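Local atomic coordinates of uncharacterized protein (Singapore grouper iridovirus, PDB entry 3RJ2), a protein that binds histone H3 and may thereby act on host chromatin. Residues L86-P89 with K90-Y94. Sequence-based numbering, arbitrary orientation.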
# COMPACT_ATOMS: atom_id res chain seq x y z
N LEU A 86 -8.90 6.12 -5.69
CA LEU A 86 -7.83 6.06 -6.69
C LEU A 86 -8.26 5.16 -7.83
O LEU A 86 -8.79 4.06 -7.60
CB LEU A 86 -6.61 5.38 -6.08
CG LEU A 86 -5.34 6.11 -5.71
CD1 LEU A 86 -4.29 5.02 -5.63
CD2 LEU A 86 -4.96 7.16 -6.80
N ALA A 87 -7.99 5.58 -9.06
CA ALA A 87 -8.22 4.74 -10.21
C ALA A 87 -7.17 3.63 -10.25
O ALA A 87 -6.01 3.88 -9.97
CB ALA A 87 -8.21 5.56 -11.49
N VAL A 88 -7.59 2.41 -10.55
CA VAL A 88 -6.68 1.28 -10.74
C VAL A 88 -6.41 1.15 -12.25
O VAL A 88 -7.34 1.07 -13.05
CB VAL A 88 -7.30 -0.03 -10.15
CG1 VAL A 88 -6.36 -1.20 -10.33
CG2 VAL A 88 -7.65 0.15 -8.65
N PRO A 89 -5.12 1.16 -12.66
CA PRO A 89 -4.76 1.03 -14.08
C PRO A 89 -5.33 -0.25 -14.71
O PRO A 89 -5.43 -1.28 -14.04
CB PRO A 89 -3.23 0.95 -14.05
CG PRO A 89 -2.82 1.59 -12.77
CD PRO A 89 -3.93 1.36 -11.80
N LYS A 90 -5.68 -0.17 -16.00
CA LYS A 90 -6.12 -1.31 -16.81
C LYS A 90 -5.26 -2.57 -16.64
O LYS A 90 -5.79 -3.69 -16.51
CB LYS A 90 -6.14 -0.92 -18.31
CG LYS A 90 -7.55 -0.68 -18.89
CD LYS A 90 -7.53 -0.24 -20.39
CE LYS A 90 -8.97 0.00 -20.88
NZ LYS A 90 -9.12 0.96 -22.06
N ASP A 91 -3.95 -2.39 -16.66
CA ASP A 91 -2.97 -3.49 -16.60
C ASP A 91 -2.43 -3.81 -15.20
O ASP A 91 -1.42 -4.51 -15.06
CB ASP A 91 -1.79 -3.21 -17.55
CG ASP A 91 -1.27 -1.80 -17.43
OD1 ASP A 91 -1.99 -0.93 -16.89
OD2 ASP A 91 -0.14 -1.54 -17.89
N ALA A 92 -3.09 -3.28 -14.17
CA ALA A 92 -2.68 -3.57 -12.81
C ALA A 92 -3.05 -4.99 -12.44
O ALA A 92 -4.20 -5.41 -12.60
CB ALA A 92 -3.30 -2.57 -11.84
N ALA A 93 -2.06 -5.73 -11.95
CA ALA A 93 -2.24 -7.09 -11.42
C ALA A 93 -1.86 -7.18 -9.93
O ALA A 93 -2.15 -8.19 -9.28
CB ALA A 93 -1.43 -8.08 -12.23
N TYR A 94 -1.22 -6.12 -9.42
CA TYR A 94 -0.74 -6.05 -8.03
C TYR A 94 -0.83 -4.64 -7.51
O TYR A 94 -0.60 -3.68 -8.26
CB TYR A 94 0.76 -6.40 -7.91
CG TYR A 94 1.17 -7.76 -8.35
CD1 TYR A 94 1.28 -8.80 -7.44
CD2 TYR A 94 1.50 -7.99 -9.68
CE1 TYR A 94 1.70 -10.06 -7.85
CE2 TYR A 94 1.91 -9.24 -10.10
CZ TYR A 94 2.01 -10.27 -9.19
OH TYR A 94 2.41 -11.51 -9.63
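Pro89 and Ala92 close a type I beta turn, with Lys90 and Asp91 at its two central positions. One backbone hydrogen bond shuts the turn: Ala92 N donates to Pro89 O over 3.1 Å.

The apolar contacts gather round the methyl of Ala92. It is directed back at the incoming chain, where its CB lies 3.7 Å from CG1 of Val88 and 4.0 Å from CD of Pro89. Val88 reaches it because CG1 is anti to the backbone N (chi1 -180°), while CG2 projects beside that N. Ala92 is the buried residue of the turn, whereas Lys90 and Asp91 are exposed.

A looser polar-apolar approach comes from Asp91. Its CB starts away from the proline, but a chi1 of 46° folds the carboxylate back, and OD1 ends 3.6 Å from Pro89 CB. Lys90, by contrast, runs its extended chain outward from the protein's surface.

The turn joins two sheets: strand 81-87, at an edge of the four-stranded sheet, leads into it, and strand 94-98, inside the six-stranded sheet, follows. Phe61 of strand 56-62 touches Val88, Pro89 and Ala92 together, Phe38 adds to Val88 and Ala92, and Ile69 of strand 68-75 meets Pro89 and Asp91. Just beyond, Ala93 and Tyr94 bond to Phe62 through their backbones and form a classic bulge opposite it, where the chain enters the second sheet.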